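Local coordinates for protein DNA-(apurinic or apyrimidinic site) lyase (Xenopus laevis, PDB 6WCD) that acts in DNA base excision repair as a weak apurinic/apyrimidinic endonuclease and a 3'-5' exonuclease that uses magnesium or manganese ions, at residues N252-R264 with I291-V303. Sequence-based numbering, arbitrary orientation. Where two conformers were deposited one is given.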
loop_
_atom_site.group_PDB
_atom_site.type_symbol
_atom_site.label_atom_id
_atom_site.label_comp_id
_atom_site.label_asym_id
_atom_site.label_seq_id
_atom_site.Cartn_x
_atom_site.Cartn_y
_atom_site.Cartn_z
ATOM N N ASN A 252 17.203 13.980 -3.944
ATOM C CA ASN A 252 16.877 14.038 -2.499
ATOM C C ASN A 252 15.412 13.863 -2.198
ATOM O O ASN A 252 14.871 14.388 -1.210
ATOM C CB ASN A 252 17.382 15.357 -1.910
ATOM C CG ASN A 252 18.844 15.563 -2.173
ATOM O OD1 ASN A 252 19.263 16.608 -2.689
ATOM N ND2 ASN A 252 19.639 14.560 -1.859
ATOM N N ALA A 253 14.706 13.101 -3.017
ATOM C CA ALA A 253 13.290 12.952 -2.835
ATOM C C ALA A 253 13.066 11.690 -2.010
ATOM O O ALA A 253 12.576 10.683 -2.505
ATOM C CB ALA A 253 12.592 12.826 -4.170
ATOM N N PHE A 254 13.378 11.778 -0.729
ATOM C CA PHE A 254 13.299 10.612 0.127
ATOM C C PHE A 254 11.989 10.545 0.912
ATOM O O PHE A 254 11.279 11.552 1.059
ATOM C CB PHE A 254 14.476 10.582 1.092
ATOM C CG PHE A 254 15.834 10.702 0.393
ATOM C CD1 PHE A 254 16.062 10.075 -0.828
ATOM C CD2 PHE A 254 16.830 11.442 0.967
ATOM C CE1 PHE A 254 17.295 10.188 -1.471
ATOM C CE2 PHE A 254 18.075 11.551 0.343
ATOM C CZ PHE A 254 18.292 10.907 -0.875
ATOM N N THR A 255 11.628 9.335 1.343
ATOM C CA THR A 255 10.402 9.107 2.090
ATOM C C THR A 255 10.626 8.489 3.456
ATOM O O THR A 255 9.655 8.280 4.206
ATOM C CB THR A 255 9.434 8.237 1.310
ATOM O OG1 THR A 255 9.969 6.922 1.090
ATOM C CG2 THR A 255 9.080 8.878 0.002
ATOM N N CYS A 256 11.872 8.124 3.788
ATOM C CA CYS A 256 12.163 7.373 4.991
ATOM C C CYS A 256 13.499 7.795 5.528
ATOM O O CYS A 256 14.493 7.814 4.770
ATOM C CB CYS A 256 12.138 5.878 4.709
ATOM S SG CYS A 256 12.448 4.838 6.206
ATOM N N TRP A 257 13.554 8.059 6.855
ATOM C CA TRP A 257 14.760 8.450 7.578
ATOM C C TRP A 257 14.721 7.721 8.918
ATOM O O TRP A 257 13.680 7.734 9.615
ATOM C CB TRP A 257 14.827 9.958 7.836
ATOM C CG TRP A 257 14.604 10.851 6.633
ATOM C CD1 TRP A 257 15.534 11.446 5.888
ATOM C CD2 TRP A 257 13.329 11.202 6.063
ATOM N NE1 TRP A 257 14.952 12.180 4.878
ATOM C CE2 TRP A 257 13.582 12.019 4.964
ATOM C CE3 TRP A 257 12.015 10.892 6.397
ATOM C CZ2 TRP A 257 12.594 12.551 4.201
ATOM C CZ3 TRP A 257 10.994 11.448 5.609
ATOM C CH2 TRP A 257 11.289 12.222 4.532
ATOM N N CYS A 258 15.849 7.195 9.355
ATOM C CA CYS A 258 15.810 6.486 10.615
ATOM C C CYS A 258 15.515 7.415 11.785
ATOM O O CYS A 258 15.847 8.571 11.778
ATOM C CB CYS A 258 17.072 5.675 10.846
ATOM S SG CYS A 258 18.553 6.701 11.038
ATOM N N SER A 259 14.941 6.869 12.834
ATOM C CA SER A 259 14.499 7.725 13.928
ATOM C C SER A 259 15.673 8.364 14.642
ATOM O O SER A 259 15.533 9.440 15.226
ATOM C CB SER A 259 13.659 6.917 14.923
ATOM O OG SER A 259 12.461 6.466 14.309
ATOM N N ALA A 260 16.830 7.732 14.593
ATOM C CA ALA A 260 17.923 8.152 15.451
ATOM C C ALA A 260 18.842 9.149 14.758
ATOM O O ALA A 260 18.869 9.275 13.533
ATOM C CB ALA A 260 18.723 6.918 15.894
ATOM N N SER A 261 19.624 9.858 15.579
ATOM C CA SER A 261 20.835 10.539 15.127
ATOM C C SER A 261 20.542 11.628 14.097
ATOM O O SER A 261 21.440 12.014 13.315
ATOM C CB SER A 261 21.857 9.527 14.578
ATOM O OG SER A 261 22.226 8.590 15.584
ATOM N N GLY A 262 19.325 12.167 14.131
ATOM C CA GLY A 262 19.010 13.402 13.409
ATOM C C GLY A 262 18.854 13.227 11.915
ATOM O O GLY A 262 19.032 14.187 11.143
ATOM N N ALA A 263 18.531 12.016 11.481
ATOM C CA ALA A 263 18.579 11.704 10.060
ATOM C C ALA A 263 17.619 12.559 9.249
ATOM O O ALA A 263 17.917 12.935 8.121
ATOM C CB ALA A 263 18.262 10.231 9.826
ATOM N N ARG A 264 16.408 12.798 9.755
ATOM C CA ARG A 264 15.481 13.544 8.906
ATOM C C ARG A 264 15.956 14.956 8.658
ATOM O O ARG A 264 15.723 15.514 7.575
ATOM C CB ARG A 264 14.080 13.554 9.536
ATOM C CG ARG A 264 13.006 14.140 8.604
ATOM C CD ARG A 264 11.668 13.646 9.060
ATOM N NE ARG A 264 10.578 14.129 8.205
ATOM C CZ ARG A 264 9.336 13.644 8.295
ATOM N NH1 ARG A 264 9.030 12.711 9.156
ATOM N NH2 ARG A 264 8.415 14.134 7.507
ATOM N N ILE A 291 5.866 13.633 -3.179
ATOM C CA ILE A 291 6.273 13.313 -1.811
ATOM C C ILE A 291 5.701 14.415 -0.926
ATOM O O ILE A 291 5.637 15.577 -1.325
ATOM C CB ILE A 291 7.812 13.261 -1.653
ATOM C CG1 ILE A 291 8.488 12.619 -2.859
ATOM C CG2 ILE A 291 8.194 12.550 -0.350
ATOM C CD1 ILE A 291 8.124 11.174 -3.042
ATOM N N MET A 292 5.317 14.082 0.305
ATOM C CA MET A 292 4.801 15.046 1.292
ATOM C C MET A 292 5.731 15.144 2.510
ATOM O O MET A 292 5.391 14.712 3.615
ATOM C CB MET A 292 3.396 14.611 1.732
ATOM C CG MET A 292 2.351 14.410 0.632
ATOM S SD MET A 292 0.730 13.916 1.293
ATOM C CE MET A 292 0.164 15.522 1.870
ATOM N N PRO A 293 6.933 15.710 2.345
ATOM C CA PRO A 293 7.906 15.676 3.440
ATOM C C PRO A 293 7.515 16.565 4.613
ATOM O O PRO A 293 8.156 16.450 5.684
ATOM C CB PRO A 293 9.194 16.175 2.768
ATOM C CG PRO A 293 8.778 16.935 1.668
ATOM C CD PRO A 293 7.487 16.314 1.139
ATOM N N GLU A 294 6.511 17.422 4.434
ATOM C CA GLU A 294 6.047 18.283 5.505
ATOM C C GLU A 294 5.236 17.571 6.559
ATOM O O GLU A 294 5.018 18.140 7.647
ATOM C CB GLU A 294 5.199 19.443 4.932
ATOM C CG GLU A 294 3.796 19.076 4.382
ATOM C CD GLU A 294 3.767 18.403 3.004
ATOM O OE1 GLU A 294 4.828 18.182 2.397
ATOM O OE2 GLU A 294 2.631 18.122 2.520
ATOM N N VAL A 295 4.738 16.373 6.262
ATOM C CA VAL A 295 3.871 15.659 7.187
ATOM C C VAL A 295 4.732 14.903 8.188
ATOM O O VAL A 295 5.483 13.986 7.798
ATOM C CB VAL A 295 2.951 14.697 6.444
ATOM C CG1 VAL A 295 2.078 13.911 7.402
ATOM C CG2 VAL A 295 2.098 15.448 5.446
ATOM N N GLU A 296 4.575 15.229 9.467
ATOM C CA GLU A 296 5.329 14.604 10.545
ATOM C C GLU A 296 4.524 13.518 11.241
ATOM O O GLU A 296 3.333 13.346 10.983
ATOM C CB GLU A 296 5.762 15.673 11.544
ATOM C CG GLU A 296 6.643 16.723 10.857
ATOM C CD GLU A 296 7.316 17.683 11.813
ATOM O OE1 GLU A 296 6.633 18.218 12.714
ATOM O OE2 GLU A 296 8.537 17.902 11.655
ATOM N N GLY A 297 5.186 12.807 12.137
ATOM C CA GLY A 297 4.509 11.799 12.966
ATOM C C GLY A 297 4.988 10.393 12.783
ATOM O O GLY A 297 4.662 9.534 13.619
ATOM N N SER A 298 5.785 10.127 11.740
ATOM C CA SER A 298 6.309 8.810 11.457
ATOM C C SER A 298 7.791 8.925 11.109
ATOM O O SER A 298 8.301 10.053 10.894
ATOM C CB SER A 298 5.495 8.166 10.326
ATOM O OG SER A 298 6.062 6.952 9.940
ATOM N N ASP A 299 8.435 7.793 10.952
ATOM C CA ASP A 299 9.770 7.779 10.405
ATOM C C ASP A 299 9.742 7.836 8.858
ATOM O O ASP A 299 10.717 7.968 8.243
ATOM C CB ASP A 299 10.659 6.652 10.963
ATOM C CG ASP A 299 10.081 5.253 10.803
ATOM O OD1 ASP A 299 8.953 5.079 10.424
ATOM O OD2 ASP A 299 10.855 4.344 11.099
ATOM N N HIS A 300 8.568 7.661 8.262
ATOM C CA HIS A 300 8.374 7.881 6.844
ATOM C C HIS A 300 7.492 9.109 6.673
ATOM O O HIS A 300 6.702 9.441 7.585
ATOM C CB HIS A 300 7.651 6.724 6.142
ATOM C CG HIS A 300 8.344 5.405 6.210
ATOM N ND1 HIS A 300 8.588 4.673 5.069
ATOM C CD2 HIS A 300 8.721 4.631 7.245
ATOM C CE1 HIS A 300 9.138 3.516 5.401
ATOM N NE2 HIS A 300 9.247 3.461 6.715
ATOM N N CYS A 301 7.535 9.699 5.500
ATOM C CA CYS A 301 6.511 10.670 5.128
ATOM C C CYS A 301 5.598 10.089 4.061
ATOM O O CYS A 301 5.936 9.107 3.409
ATOM C CB CYS A 301 7.109 11.987 4.642
ATOM S SG CYS A 301 7.946 11.922 3.076
ATOM N N PRO A 302 4.419 10.660 3.861
ATOM C CA PRO A 302 3.514 10.141 2.843
ATOM C C PRO A 302 3.960 10.452 1.421
ATOM O O PRO A 302 4.771 11.353 1.155
ATOM C CB PRO A 302 2.198 10.890 3.115
ATOM C CG PRO A 302 2.358 11.479 4.470
ATOM C CD PRO A 302 3.842 11.761 4.609
ATOM N N VAL A 303 3.353 9.711 0.502
ATOM C CA VAL A 303 3.361 10.011 -0.927
ATOM C C VAL A 303 1.906 10.147 -1.389
ATOM O O VAL A 303 0.987 9.595 -0.783
ATOM C CB VAL A 303 4.109 8.958 -1.738
ATOM C CG1 VAL A 303 5.574 8.913 -1.289
ATOM C CG2 VAL A 303 3.539 7.558 -1.538
HETATM O O HOH W 1 13.223 4.571 12.689
HETATM O O HOH W 2 6.321 11.702 9.134
HETATM O O HOH W 3 10.610 11.448 11.286
HETATM O O HOH W 4 10.952 16.292 6.275
#
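NH2 of R264 is gripped by two backbone carbonyls, with V295 O and P293 O each 3.0 Å from it. Both oxygens lie near the guanidinium plane, while the nitrogen sits above each carbonyl plane. CG is anti to the backbone N (chi1 -171°) and the chain runs on extended to NE, which carries the guanidinium to the backbone of the 291-303 loop. Waters fill in around it: NE shares one with P293 O, and NH1 binds two more, one of them bridging to S298 O. W257 lies against one guanidinium face through CZ3, and its CH2 meets C301 SG at the ring edge, 3.7 Å away. A methionine in place of R264 would probably leave P293 O and V295 O without their shared charged donor and W257 CZ3 without the flat group beside it.

Next to the guanidinium site, the backbones of C256 and H300 form a single bridge. C301 N donates to T255 O at 2.9 Å, and W257 N points almost straight at D299 O (3.2 Å, 171° at the hydrogen). C256 lays its SG over one face of the H300 imidazole, 3.7 Å from the centroid. H300, predicted to be the proton acceptor, hydrogen-bonds through ND1 to D273, which also takes T255 OG1. D299, an established magnesium-binding residue, has its side chain about 4 Å from the bound magnesium ion, and its OD2 accepts from a water also bonded to S259 OG.

At the other end, T255 CG2 touches both I291 CG2 and V303 CG1. The contact thus ties the D299- and H300-bearing loop of this DNase I-like nuclease domain, which joins strands 286-291 and 303-307 of one sheet, to the short strand 256-257, which pairs antiparallel with strand 269-278 in the other, and to the start of helix 263-266.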